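PDB 4HTL: beta-glucoside kinase from Listeria monocytogenes, which catalyses the ATP-dependent phosphorylation of cellobiose to cellobiose-6'-phosphate and may also regulate transcription of the cellobiose phosphotransferase operon. Local coordinates for residues G228-I233 with E262-R267; E220-I225 with I254-H259; M159-P164 with N175-M180. All coordinates share one frame; numbering follows the deposited sequence.

In the fold
Contact 3 comes first along the chain and is the most local: 159-164 and 175-180 are the two ends of a short loop, closed as the chain enters helix 180-191. The long helix 212-236 then supplies the first segment of both remaining contacts. Its 220-225 part meets helix 253-261 in contact 2, and its 228-233 part meets the loop after that helix in contact 1, so the two cross along the chain, with strand 240-244 between their segments. Contact 3 reaches the same long helix through Thr178, which packs on Phe221 and Ile225, and through Met159, which lies on Asn231 and Leu232. All three contacts also touch the second subunit.

Contact 1 (G228-I233 with E262-R267); sequences GLYNLI and ESFGLR
In the helix-loop-strand connection of the second half of this ROK kinase, Tyr230, Ile233 and the loop 262-267 pack where helix 212-236 meets the chain on its way from helix 253-261 to strand 270-273. The carbonyl O of Phe264 lies at the edge of the Tyr230 ring, in its plane, 3.5 Å from Tyr230 CE1. Beside it Tyr230 CD1 touches Phe264 CB at 4.1 Å, the two side chains crossing at about a right angle. With CG anti to the backbone N (chi1 -173°), Tyr230 swings its ring toward the loop, and Phe160 of the second subunit stacks on it. One turn of helix away, Ile233 presents its two branches to different partners. Its CD1 lies 3.8 Å from Leu266 O and 4.2 Å from Leu266 CD2. Its CG2 meets the end of Arg267, 3.5 Å from NH2, as the two side chains run past each other in opposite directions. Arg267 bends at chi3 (55°), and its guanidinium also makes a cation-pi contact with Tyr234. Met261 backs both Ile233 and Leu266. The loop thus forms part of a helix-to-strand connection beside the second five-stranded sheet, in the C-terminal alpha/beta half of the actin-like ATPase fold.

Contact 2 (E220-I225 with I254-H259); sequences EFYTGI and IAELKH
Helices 220-225 and 254-259 cross steeply, their axes 10.1 Å apart at closest approach and their N-to-C directions 75° apart, the CA atoms of Tyr222 and Leu257 being the nearest across the pair at 6.6 Å. In the conformer described, the CD2 methyl of Leu257 sits between Tyr222 and Ile225, oblique to the tyrosine ring and 3.8 Å from Ile225 CG2. Its second methyl, CD1, touches the same CG2 of Ile225 at 4.0 Å. Leu257 crosses both partners at about a right angle, and its side chain also touches Ile271 of strand 270-273. The contact thus belongs to the helical layer over the second five-stranded sheet of the ROK fold, whose order 144-145, 135-141, 126-131, 240-244, 270-273 repeats the 3-2-1-4-5 pattern of the first sheet, the duplicated core of the actin-like ATPases. At the other end of the Tyr222 ring the contact turns polar. Tyr222 OH gives a weak hydrogen bond to Glu256 OE1 at 2.9 Å, the carboxylate plane turned 75° from the ring plane, while Glu256 CB packs obliquely against Tyr222 CZ at 3.8 Å. Extended beyond CG (chi2 -176°), Glu256 carries its carboxylate out to this hydroxyl. OE1 also takes a salt bridge from Arg250 NE and a hydrogen bond with Thr252 OG1, so three groups grip one oxygen, and the arginine would be expected to favour a charged carboxylate.

Contact 3 (M159-P164 with N175-M180); sequences MFSERP and NETTTM
Thr177 OG1 is gripped by three groups: by Ser161 OG across the contact, by Thr178 OG1 of the next residue, and by the backbone carbonyl O of Thr173 one turn back. The bonds from Thr177 OG1 to Ser161 OG and to Thr178 OG1 are both 2.7 Å. The three hydroxyls thus form a short chain, with Thr177 in the middle; Ser161 OG and Thr178 OG1 themselves stay 4.4 Å apart. Both Ser161 and Thr177 set their hydroxyl between the backbone N and the carbonyl carbon (chi1 60° and 65°), and this brings the two oxygens within bonding distance. The same torsion leaves the methyl CG2 of Thr177 beside the serine hydroxyl, 3.4 Å from Ser161 OG. That methyl also has Glu162 OE2 at 4.1 Å, a loose touch at the end of an extended side chain. Ser161 OG has a further, weak hydrogen bond with Tyr172 O, and backbone bonds between Ser161 and Tyr172 and between Met159 and Leu174 hold the two arms of the loop together. On the far arm Pro164 packs on Thr227 of the second subunit. Thr178 leaves the helical path after helix 174-177, and Thr179 then serves as N-cap of helix 180-191, its OG1 bonded to Val182 N. The turn therefore sits between two helices, with Asn175 OD1 bonded to Ile135 N at the start of strand 135-141 and Thr178 lying on Phe221 and Ile225 of helix 212-236.

Contact 1 (G228-I233 with E262-R267)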
ATOM      1  N   GLY A 228       2.555  -6.559  -9.756  1.00 14.36           N
ATOM      2  CA  GLY A 228       2.791  -6.140  -8.408  1.00 15.01           C
ATOM      3  C   GLY A 228       3.473  -4.790  -8.313  1.00 14.41           C
ATOM      4  O   GLY A 228       3.091  -3.978  -7.471  1.00 13.56           O
ATOM      5  N   LEU A 229       4.465  -4.536  -9.154  1.00 15.75           N
ATOM      6  CA  LEU A 229       5.176  -3.235  -9.131  1.00 16.04           C
ATOM      7  C   LEU A 229       4.211  -2.082  -9.445  1.00 15.35           C
ATOM      8  O   LEU A 229       4.225  -1.068  -8.767  1.00 14.50           O
ATOM      9  CB  LEU A 229       6.322  -3.201 -10.102  1.00 15.81           C
ATOM     10  CG  LEU A 229       7.629  -3.951  -9.770  1.00 17.88           C
ATOM     11  CD1 LEU A 229       8.565  -3.837 -11.001  1.00 21.43           C
ATOM     12  CD2 LEU A 229       8.276  -3.449  -8.458  1.00 17.76           C
ATOM     13  N   TYR A 230       3.345  -2.266 -10.424  1.00 14.75           N
ATOM     14  CA  TYR A 230       2.359  -1.227 -10.831  1.00 13.27           C
ATOM     15  C   TYR A 230       1.438  -0.937  -9.662  1.00 14.94           C
ATOM     16  O   TYR A 230       1.259   0.204  -9.262  1.00 15.47           O
ATOM     17  CB  TYR A 230       1.599  -1.745 -12.014  1.00 14.39           C
ATOM     18  CG  TYR A 230       0.644  -0.804 -12.718  1.00 12.58           C
ATOM     19  CD1 TYR A 230       1.040  -0.085 -13.844  1.00 14.29           C
ATOM     20  CD2 TYR A 230      -0.649  -0.639 -12.287  1.00 15.16           C
ATOM     21  CE1 TYR A 230       0.151   0.707 -14.538  1.00 17.14           C
ATOM     22  CE2 TYR A 230      -1.529   0.171 -12.968  1.00 14.87           C
ATOM     23  CZ  TYR A 230      -1.123   0.830 -14.108  1.00 15.90           C
ATOM     24  OH  TYR A 230      -2.008   1.618 -14.779  1.00 20.79           O
ATOM     25  N   ASN A 231       0.940  -1.997  -9.015  1.00 13.12           N
ATOM     26  CA  ASN A 231       0.097  -1.784  -7.855  1.00 12.49           C
ATOM     27  C   ASN A 231       0.840  -0.968  -6.779  1.00 12.03           C
ATOM     28  O   ASN A 231       0.280  -0.033  -6.170  1.00 16.51           O
ATOM     29  CB  ASN A 231      -0.318  -3.102  -7.197  1.00 13.96           C
ATOM     30  CG  ASN A 231      -1.411  -3.870  -7.962  1.00 14.06           C
ATOM     31  OD1 ASN A 231      -2.118  -3.312  -8.788  1.00 15.48           O
ATOM     32  ND2 ASN A 231      -1.599  -5.155  -7.569  1.00 15.35           N
ATOM     33  N   LEU A 232       2.056  -1.399  -6.450  1.00 12.92           N
ATOM     34  CA  LEU A 232       2.834  -0.730  -5.409  1.00 13.80           C
ATOM     35  C   LEU A 232       3.130   0.739  -5.716  1.00 13.59           C
ATOM     36  O   LEU A 232       3.116   1.595  -4.820  1.00 14.99           O
ATOM     37  CB  LEU A 232       4.146  -1.481  -5.151  1.00 12.42           C
ATOM     38  CG  LEU A 232       4.069  -2.857  -4.505  1.00 12.10           C
ATOM     39  CD1 LEU A 232       5.407  -3.572  -4.546  1.00 14.09           C
ATOM     40  CD2 LEU A 232       3.398  -2.902  -3.132  1.00 14.26           C
ATOM     41  N   ILE A 233       3.477   1.005  -6.959  1.00 14.62           N
ATOM     42  CA  ILE A 233       3.818   2.347  -7.426  1.00 14.22           C
ATOM     43  C   ILE A 233       2.628   3.292  -7.220  1.00 13.31           C
ATOM     44  O   ILE A 233       2.761   4.324  -6.589  1.00 15.91           O
ATOM     45  CB  ILE A 233       4.275   2.321  -8.897  1.00 14.36           C
ATOM     46  CG1 ILE A 233       5.687   1.714  -8.959  1.00 14.92           C
ATOM     47  CG2 ILE A 233       4.227   3.716  -9.550  1.00 15.74           C
ATOM     48  CD1 ILE A 233       6.091   1.280 -10.343  1.00 16.07           C
ATOM     49  N   GLU A 262       8.036  -1.326 -19.800  1.00 16.40           N
ATOM     50  CA  GLU A 262       7.698  -0.348 -20.845  1.00 18.52           C
ATOM     51  C   GLU A 262       6.220  -0.432 -21.246  1.00 16.94           C
ATOM     52  O   GLU A 262       5.641   0.560 -21.708  1.00 19.77           O
ATOM     53  CB  GLU A 262       8.633  -0.519 -22.058  1.00 18.53           C
ATOM     54  CG  GLU A 262      10.070  -0.141 -21.696  1.00 20.15           C
ATOM     55  CD  GLU A 262      11.027  -0.100 -22.862  1.00 25.04           C
ATOM     56  OE1 GLU A 262      10.611  -0.331 -23.980  1.00 23.37           O
ATOM     57  OE2 GLU A 262      12.241   0.138 -22.633  1.00 31.89           O
ATOM     58  N   SER A 263       5.594  -1.598 -20.994  1.00 16.64           N
ATOM     59  CA  SER A 263       4.177  -1.789 -21.296  1.00 16.11           C
ATOM     60  C   SER A 263       3.265  -1.304 -20.153  1.00 16.79           C
ATOM     61  O   SER A 263       2.035  -1.304 -20.307  1.00 20.36           O
ATOM     62  CB  SER A 263       3.883  -3.226 -21.586  1.00 18.57           C
ATOM     63  OG  SER A 263       4.569  -3.725 -22.717  1.00 17.79           O
ATOM     64  N   PHE A 264       3.875  -0.867 -19.044  1.00 18.15           N
ATOM     65  CA  PHE A 264       3.150  -0.572 -17.792  1.00 18.65           C
ATOM     66  C   PHE A 264       3.370   0.834 -17.325  1.00 16.63           C
ATOM     67  O   PHE A 264       2.384   1.572 -17.048  1.00 20.98           O
ATOM     68  CB  PHE A 264       3.491  -1.609 -16.700  1.00 21.06           C
ATOM     69  CG  PHE A 264       3.025  -2.988 -17.048  1.00 20.11           C
ATOM     70  CD1 PHE A 264       1.769  -3.403 -16.689  1.00 27.99           C
ATOM     71  CD2 PHE A 264       3.853  -3.886 -17.728  1.00 17.75           C
ATOM     72  CE1 PHE A 264       1.311  -4.662 -17.024  1.00 29.80           C
ATOM     73  CE2 PHE A 264       3.394  -5.140 -18.056  1.00 20.12           C
ATOM     74  CZ  PHE A 264       2.122  -5.529 -17.710  1.00 26.32           C
ATOM     75  N   GLY A 265       4.639   1.183 -17.225  1.00 18.45           N
ATOM     76  CA  GLY A 265       5.087   2.509 -16.904  1.00 17.46           C
ATOM     77  C   GLY A 265       5.599   2.633 -15.478  1.00 18.63           C
ATOM     78  O   GLY A 265       4.832   2.580 -14.524  1.00 20.13           O
ATOM     79  N   LEU A 266       6.908   2.783 -15.333  1.00 18.71           N
ATOM     80  CA  LEU A 266       7.486   3.026 -14.021  1.00 18.95           C
ATOM     81  C   LEU A 266       7.035   4.318 -13.350  1.00 18.82           C
ATOM     82  O   LEU A 266       7.156   4.437 -12.134  1.00 17.70           O
ATOM     83  CB  LEU A 266       9.022   2.952 -14.064  1.00 19.37           C
ATOM     84  CG  LEU A 266       9.607   1.528 -14.126  1.00 19.34           C
ATOM     85  CD1 LEU A 266      11.041   1.556 -14.612  1.00 24.90           C
ATOM     86  CD2 LEU A 266       9.447   0.820 -12.764  1.00 20.28           C
ATOM     87  N   ARG A 267       6.610   5.319 -14.132  1.00 16.31           N
ATOM     88  CA  ARG A 267       6.020   6.532 -13.589  1.00 17.87           C
ATOM     89  C   ARG A 267       6.910   7.186 -12.568  1.00 19.04           C
ATOM     90  O   ARG A 267       6.507   7.449 -11.419  1.00 19.71           O
ATOM     91  CB  ARG A 267       4.625   6.276 -13.066  1.00 21.26           C
ATOM     92  CG  ARG A 267       3.856   7.574 -12.961  1.00 22.84           C
ATOM     93  CD  ARG A 267       2.821   7.608 -11.866  1.00 23.81           C
ATOM     94  NE  ARG A 267       3.347   7.284 -10.562  1.00 18.97           N
ATOM     95  CZ  ARG A 267       2.602   7.204  -9.467  1.00 18.90           C
ATOM     96  NH1 ARG A 267       1.308   7.524  -9.532  1.00 19.77           N
ATOM     97  NH2 ARG A 267       3.155   6.829  -8.321  1.00 19.01           N
TER

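Contact 2 (E220-I225 with I254-H259)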
ATOM      1  N   GLU A 220       5.804 -14.767 -18.362  1.00 16.43           N
ATOM      2  CA  GLU A 220       4.691 -14.743 -17.403  1.00 15.60           C
ATOM      3  C   GLU A 220       5.168 -14.297 -16.017  1.00 15.47           C
ATOM      4  O   GLU A 220       4.468 -13.574 -15.340  1.00 15.56           O
ATOM      5  CB  GLU A 220       3.972 -16.074 -17.335  1.00 16.25           C
ATOM      6  CG  GLU A 220       3.322 -16.429 -18.662  1.00 18.30           C
ATOM      7  CD  GLU A 220       2.064 -15.630 -18.951  1.00 24.89           C
ATOM      8  OE1 GLU A 220       1.172 -15.689 -18.113  1.00 25.26           O
ATOM      9  OE2 GLU A 220       1.956 -14.972 -19.999  1.00 29.54           O
ATOM     10  N   PHE A 221       6.337 -14.786 -15.591  1.00 15.69           N
ATOM     11  CA  PHE A 221       6.969 -14.361 -14.343  1.00 19.11           C
ATOM     12  C   PHE A 221       7.145 -12.842 -14.326  1.00 17.30           C
ATOM     13  O   PHE A 221       6.753 -12.147 -13.374  1.00 15.51           O
ATOM     14  CB  PHE A 221       8.296 -15.134 -14.198  1.00 16.67           C
ATOM     15  CG  PHE A 221       9.135 -14.749 -12.994  1.00 16.60           C
ATOM     16  CD1 PHE A 221       8.743 -15.057 -11.697  1.00 20.05           C
ATOM     17  CD2 PHE A 221      10.380 -14.219 -13.178  1.00 21.55           C
ATOM     18  CE1 PHE A 221       9.542 -14.759 -10.618  1.00 20.94           C
ATOM     19  CE2 PHE A 221      11.203 -13.928 -12.112  1.00 22.97           C
ATOM     20  CZ  PHE A 221      10.785 -14.200 -10.818  1.00 20.30           C
ATOM     21  N   TYR A 222       7.722 -12.287 -15.386  1.00 16.69           N
ATOM     22  CA  TYR A 222       7.963 -10.854 -15.411  1.00 16.32           C
ATOM     23  C   TYR A 222       6.657 -10.067 -15.440  1.00 13.34           C
ATOM     24  O   TYR A 222       6.533  -9.018 -14.792  1.00 16.33           O
ATOM     25  CB  TYR A 222       8.858 -10.475 -16.589  1.00 15.95           C
ATOM     26  CG  TYR A 222      10.326 -10.827 -16.385  1.00 17.05           C
ATOM     27  CD1 TYR A 222      10.939 -10.666 -15.160  1.00 27.89           C
ATOM     28  CD2 TYR A 222      11.139 -11.131 -17.441  1.00 22.76           C
ATOM     29  CE1 TYR A 222      12.272 -10.946 -14.957  1.00 36.81           C
ATOM     30  CE2 TYR A 222      12.508 -11.380 -17.252  1.00 25.55           C
ATOM     31  CZ  TYR A 222      13.054 -11.307 -16.022  1.00 29.70           C
ATOM     32  OH  TYR A 222      14.401 -11.561 -15.894  1.00 38.29           O
ATOM     33  N   THR A 223       5.651 -10.604 -16.102  1.00 13.93           N
ATOM     34  CA  THR A 223       4.331  -9.938 -16.107  1.00 15.18           C
ATOM     35  C   THR A 223       3.741  -9.887 -14.687  1.00 13.49           C
ATOM     36  O   THR A 223       3.224  -8.882 -14.285  1.00 15.65           O
ATOM     37  CB  THR A 223       3.346 -10.620 -17.085  1.00 14.68           C
ATOM     38  OG1 THR A 223       3.819 -10.437 -18.436  1.00 19.54           O
ATOM     39  CG2 THR A 223       1.872 -10.061 -16.931  1.00 16.78           C
ATOM     40  N   GLY A 224       3.875 -10.965 -13.924  1.00 13.76           N
ATOM     41  CA  GLY A 224       3.420 -10.975 -12.587  1.00 16.02           C
ATOM     42  C   GLY A 224       4.163  -9.967 -11.742  1.00 13.29           C
ATOM     43  O   GLY A 224       3.566  -9.256 -10.944  1.00 14.40           O
ATOM     44  N   ILE A 225       5.490  -9.899 -11.896  1.00 13.99           N
ATOM     45  CA  ILE A 225       6.264  -8.900 -11.145  1.00 13.95           C
ATOM     46  C   ILE A 225       5.810  -7.454 -11.506  1.00 13.61           C
ATOM     47  O   ILE A 225       5.595  -6.615 -10.613  1.00 15.30           O
ATOM     48  CB  ILE A 225       7.769  -9.027 -11.345  1.00 13.73           C
ATOM     49  CG1 ILE A 225       8.243 -10.382 -10.806  1.00 15.62           C
ATOM     50  CG2 ILE A 225       8.521  -7.894 -10.607  1.00 15.55           C
ATOM     51  CD1 ILE A 225       9.662 -10.767 -11.204  1.00 18.76           C
ATOM     52  N   ILE A 254      17.237  -6.590 -13.397  1.00 18.42           N
ATOM     53  CA  ILE A 254      16.686  -5.208 -13.346  1.00 19.72           C
ATOM     54  C   ILE A 254      16.453  -4.641 -14.772  1.00 19.05           C
ATOM     55  O   ILE A 254      15.361  -4.066 -15.052  1.00 16.96           O
ATOM     56  CB  ILE A 254      17.571  -4.242 -12.493  1.00 18.99           C
ATOM     57  CG1 ILE A 254      17.488  -4.653 -11.014  1.00 20.33           C
ATOM     58  CG2 ILE A 254      17.103  -2.796 -12.687  1.00 18.10           C
ATOM     59  CD1 ILE A 254      16.165  -4.389 -10.318  1.00 19.56           C
ATOM     60  N   ALA A 255      17.438  -4.821 -15.657  1.00 19.28           N
ATOM     61  CA  ALA A 255      17.313  -4.352 -17.044  1.00 20.21           C
ATOM     62  C   ALA A 255      16.132  -5.060 -17.697  1.00 18.97           C
ATOM     63  O   ALA A 255      15.356  -4.422 -18.419  1.00 19.27           O
ATOM     64  CB  ALA A 255      18.590  -4.548 -17.876  1.00 20.88           C
ATOM     65  N   GLU A 256      15.967  -6.344 -17.384  1.00 18.82           N
ATOM     66  CA  GLU A 256      14.871  -7.157 -17.986  1.00 17.11           C
ATOM     67  C   GLU A 256      13.479  -6.696 -17.504  1.00 19.85           C
ATOM     68  O   GLU A 256      12.553  -6.606 -18.267  1.00 19.50           O
ATOM     69  CB  GLU A 256      15.095  -8.619 -17.718  1.00 18.41           C
ATOM     70  CG  GLU A 256      16.273  -9.191 -18.501  1.00 20.30           C
ATOM     71  CD  GLU A 256      16.399 -10.680 -18.275  1.00 26.70           C
ATOM     72  OE1 GLU A 256      16.940 -11.107 -17.297  1.00 37.91           O
ATOM     73  OE2 GLU A 256      15.955 -11.438 -19.091  1.00 39.12           O
ATOM     74  N   LEU A 257      13.390  -6.356 -16.223  1.00 17.30           N
ATOM     75  CA  LEU A 257      12.156  -5.824 -15.657  0.70 16.99           C
ATOM     76  C   LEU A 257      11.844  -4.462 -16.200  1.00 17.89           C
ATOM     77  O   LEU A 257      10.716  -4.181 -16.530  1.00 18.83           O
ATOM     78  CB  LEU A 257      12.213  -5.737 -14.143  0.70 20.20           C
ATOM     79  CG  LEU A 257      11.979  -7.010 -13.374  0.70 18.15           C
ATOM     80  CD1 LEU A 257      12.114  -6.716 -11.872  0.70 19.32           C
ATOM     81  CD2 LEU A 257      10.656  -7.676 -13.773  0.70 17.54           C
ATOM     82  N   LYS A 258      12.850  -3.595 -16.323  1.00 17.87           N
ATOM     83  CA  LYS A 258      12.611  -2.276 -16.915  1.00 19.38           C
ATOM     84  C   LYS A 258      12.063  -2.413 -18.333  1.00 17.81           C
ATOM     85  O   LYS A 258      11.224  -1.622 -18.757  1.00 17.55           O
ATOM     86  CB  LYS A 258      13.900  -1.435 -16.925  1.00 19.28           C
ATOM     87  CG  LYS A 258      14.322  -0.873 -15.564  1.00 21.59           C
ATOM     88  CD  LYS A 258      15.632  -0.136 -15.748  1.00 24.24           C
ATOM     89  CE  LYS A 258      16.123   0.457 -14.473  1.00 23.53           C
ATOM     90  NZ  LYS A 258      17.463   1.052 -14.708  1.00 23.77           N
ATOM     91  N   HIS A 259      12.624  -3.345 -19.103  1.00 17.65           N
ATOM     92  CA  HIS A 259      12.161  -3.596 -20.474  1.00 17.28           C
ATOM     93  C   HIS A 259      10.678  -3.974 -20.459  1.00 15.41           C
ATOM     94  O   HIS A 259       9.812  -3.361 -21.115  1.00 16.43           O
ATOM     95  CB  HIS A 259      13.036  -4.682 -21.096  1.00 16.32           C
ATOM     96  CG  HIS A 259      12.704  -5.007 -22.517  1.00 17.49           C
ATOM     97  ND1 HIS A 259      13.121  -4.245 -23.576  1.00 20.12           N
ATOM     98  CD2 HIS A 259      12.039  -6.094 -23.052  1.00 20.52           C
ATOM     99  CE1 HIS A 259      12.725  -4.849 -24.712  1.00 21.10           C
ATOM    100  NE2 HIS A 259      12.078  -5.976 -24.395  1.00 19.41           N
TER

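Contact 3 (M159-P164 with N175-M180)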
HETATM    1  N   MSE A 159      -0.710  -9.870  -2.864  1.00 15.48           N
HETATM    2  CA  MSE A 159      -1.409  -9.145  -3.921  1.00 14.76           C
HETATM    3  C   MSE A 159      -1.860 -10.142  -4.989  1.00 13.84           C
HETATM    4  O   MSE A 159      -1.146 -11.086  -5.356  1.00 14.55           O
HETATM    5  CB  MSE A 159      -0.536  -8.110  -4.609  1.00 14.18           C
HETATM    6  CG  MSE A 159      -0.117  -6.889  -3.734  1.00 13.60           C
HETATM    7 SE   MSE A 159       0.806  -5.558  -4.695  0.65 15.35          SE
HETATM    8  CE  MSE A 159       2.524  -6.349  -4.686  1.00 15.68           C
ATOM      9  N   PHE A 160      -3.067  -9.928  -5.467  1.00 13.36           N
ATOM     10  CA  PHE A 160      -3.588 -10.726  -6.588  1.00 14.04           C
ATOM     11  C   PHE A 160      -2.833 -10.397  -7.865  1.00 15.77           C
ATOM     12  O   PHE A 160      -2.737  -9.244  -8.297  1.00 16.97           O
ATOM     13  CB  PHE A 160      -5.110 -10.490  -6.737  1.00 14.80           C
ATOM     14  CG  PHE A 160      -5.954 -11.177  -5.679  1.00 16.85           C
ATOM     15  CD1 PHE A 160      -5.939 -12.526  -5.549  1.00 15.77           C
ATOM     16  CD2 PHE A 160      -6.756 -10.460  -4.835  1.00 15.82           C
ATOM     17  CE1 PHE A 160      -6.679 -13.183  -4.575  1.00 15.90           C
ATOM     18  CE2 PHE A 160      -7.532 -11.080  -3.910  1.00 16.81           C
ATOM     19  CZ  PHE A 160      -7.480 -12.441  -3.755  1.00 19.07           C
ATOM     20  N   SER A 161      -2.359 -11.433  -8.544  1.00 14.85           N
ATOM     21  CA  SER A 161      -1.789 -11.277  -9.880  1.00 15.50           C
ATOM     22  C   SER A 161      -2.770 -11.594 -11.000  1.00 17.34           C
ATOM     23  O   SER A 161      -2.489 -11.356 -12.148  1.00 17.57           O
ATOM     24  CB  SER A 161      -0.558 -12.169  -9.988  1.00 17.16           C
ATOM     25  OG  SER A 161      -0.869 -13.549  -9.779  1.00 18.28           O
ATOM     26  N   GLU A 162      -3.957 -12.056 -10.646  1.00 17.33           N
ATOM     27  CA  GLU A 162      -5.012 -12.311 -11.581  1.00 20.27           C
ATOM     28  C   GLU A 162      -6.345 -12.225 -10.866  1.00 18.40           C
ATOM     29  O   GLU A 162      -6.386 -12.143  -9.632  1.00 17.04           O
ATOM     30  CB  GLU A 162      -4.876 -13.645 -12.237  1.00 23.60           C
ATOM     31  CG  GLU A 162      -4.924 -14.807 -11.264  1.00 21.98           C
ATOM     32  CD  GLU A 162      -4.620 -16.131 -11.948  1.00 27.54           C
ATOM     33  OE1 GLU A 162      -5.535 -16.749 -12.534  1.00 33.77           O
ATOM     34  OE2 GLU A 162      -3.445 -16.524 -11.939  1.00 37.93           O
ATOM     35  N   ARG A 163      -7.430 -12.175 -11.630  1.00 18.15           N
ATOM     36  CA  ARG A 163      -8.762 -12.176 -11.019  0.60 17.74           C
ATOM     37  C   ARG A 163      -8.919 -13.459 -10.192  1.00 17.15           C
ATOM     38  O   ARG A 163      -8.681 -14.566 -10.686  1.00 22.00           O
ATOM     39  CB  ARG A 163      -9.860 -12.133 -12.046  0.60 21.96           C
ATOM     40  CG  ARG A 163     -11.242 -12.133 -11.428  0.60 22.63           C
ATOM     41  CD  ARG A 163     -12.256 -12.874 -12.269  0.60 31.50           C
ATOM     42  NE  ARG A 163     -13.500 -13.014 -11.502  0.60 29.01           N
ATOM     43  CZ  ARG A 163     -14.042 -14.147 -11.060  0.60 23.68           C
ATOM     44  NH1 ARG A 163     -13.519 -15.341 -11.337  0.60 21.91           N
ATOM     45  NH2 ARG A 163     -15.161 -14.078 -10.363  0.60 23.97           N
ATOM     46  N   PRO A 164      -9.334 -13.328  -8.931  1.00 17.12           N
ATOM     47  CA  PRO A 164      -9.362 -14.555  -8.123  1.00 18.16           C
ATOM     48  C   PRO A 164     -10.465 -15.474  -8.631  1.00 19.89           C
ATOM     49  O   PRO A 164     -11.535 -15.004  -8.990  1.00 24.35           O
ATOM     50  CB  PRO A 164      -9.709 -14.070  -6.713  1.00 21.33           C
ATOM     51  CG  PRO A 164      -9.913 -12.647  -6.810  1.00 26.78           C
ATOM     52  CD  PRO A 164      -9.467 -12.121  -8.107  1.00 20.69           C
ATOM     53  N   ASN A 175       2.558 -14.818  -4.243  1.00 14.46           N
ATOM     54  CA  ASN A 175       3.207 -15.916  -3.489  1.00 14.75           C
ATOM     55  C   ASN A 175       3.119 -17.255  -4.188  1.00 15.30           C
ATOM     56  O   ASN A 175       4.003 -18.109  -3.993  1.00 19.19           O
ATOM     57  CB  ASN A 175       2.593 -16.058  -2.106  1.00 17.42           C
ATOM     58  CG  ASN A 175       3.190 -15.096  -1.084  1.00 14.97           C
ATOM     59  OD1 ASN A 175       4.376 -14.802  -1.140  1.00 20.66           O
ATOM     60  ND2 ASN A 175       2.391 -14.667  -0.093  1.00 18.40           N
ATOM     61  N   GLU A 176       1.985 -17.490  -4.834  1.00 16.45           N
ATOM     62  CA  GLU A 176       1.728 -18.733  -5.519  1.00 19.00           C
ATOM     63  C   GLU A 176       1.755 -18.721  -7.033  1.00 18.23           C
ATOM     64  O   GLU A 176       1.574 -19.783  -7.655  1.00 21.02           O
ATOM     65  CB  GLU A 176       0.426 -19.371  -4.979  1.00 19.98           C
ATOM     66  CG  GLU A 176       0.458 -19.487  -3.464  1.00 22.81           C
ATOM     67  CD  GLU A 176      -0.677 -20.298  -2.842  1.00 21.19           C
ATOM     68  OE1 GLU A 176      -1.074 -21.311  -3.445  1.00 22.93           O
ATOM     69  OE2 GLU A 176      -1.129 -19.917  -1.715  1.00 22.55           O
ATOM     70  N   THR A 177       1.967 -17.556  -7.653  1.00 16.55           N
ATOM     71  CA  THR A 177       2.039 -17.458  -9.124  1.00 16.64           C
ATOM     72  C   THR A 177       3.354 -16.941  -9.662  1.00 15.33           C
ATOM     73  O   THR A 177       3.638 -17.128 -10.845  1.00 17.37           O
ATOM     74  CB  THR A 177       0.956 -16.465  -9.657  1.00 18.26           C
ATOM     75  OG1 THR A 177       1.211 -15.136  -9.200  1.00 18.29           O
ATOM     76  CG2 THR A 177      -0.443 -16.911  -9.176  1.00 17.71           C
ATOM     77  N   THR A 178       4.105 -16.210  -8.832  1.00 16.20           N
ATOM     78  CA  THR A 178       5.200 -15.386  -9.302  1.00 17.12           C
ATOM     79  C   THR A 178       6.440 -15.446  -8.390  1.00 17.94           C
ATOM     80  O   THR A 178       6.762 -14.484  -7.680  1.00 17.89           O
ATOM     81  CB  THR A 178       4.713 -13.952  -9.530  1.00 15.46           C
ATOM     82  OG1 THR A 178       3.464 -13.972 -10.250  1.00 17.34           O
ATOM     83  CG2 THR A 178       5.727 -13.072 -10.225  1.00 17.10           C
ATOM     84  N   THR A 179       7.107 -16.605  -8.376  1.00 18.84           N
ATOM     85  CA  THR A 179       8.283 -16.826  -7.525  1.00 20.60           C
ATOM     86  C   THR A 179       9.232 -17.735  -8.261  1.00 18.65           C
ATOM     87  O   THR A 179       8.848 -18.424  -9.240  1.00 18.52           O
ATOM     88  CB  THR A 179       7.944 -17.482  -6.153  1.00 19.27           C
ATOM     89  OG1 THR A 179       7.566 -18.844  -6.338  1.00 20.39           O
ATOM     90  CG2 THR A 179       6.776 -16.723  -5.418  1.00 20.06           C
HETATM   91  N   MSE A 180      10.470 -17.779  -7.779  1.00 18.74           N
HETATM   92  CA  MSE A 180      11.464 -18.705  -8.343  1.00 22.54           C
HETATM   93  C   MSE A 180      11.030 -20.188  -8.178  1.00 22.42           C
HETATM   94  O   MSE A 180      11.276 -21.023  -9.065  1.00 23.54           O
HETATM   95  CB  MSE A 180      12.804 -18.465  -7.700  1.00 28.17           C
HETATM   96  CG  MSE A 180      13.355 -17.014  -7.949  1.00 26.78           C
HETATM   97 SE   MSE A 180      13.803 -16.536  -9.795  0.65 28.01          SE
HETATM   98  CE  MSE A 180      15.490 -17.476  -9.824  1.00 31.96           C
TER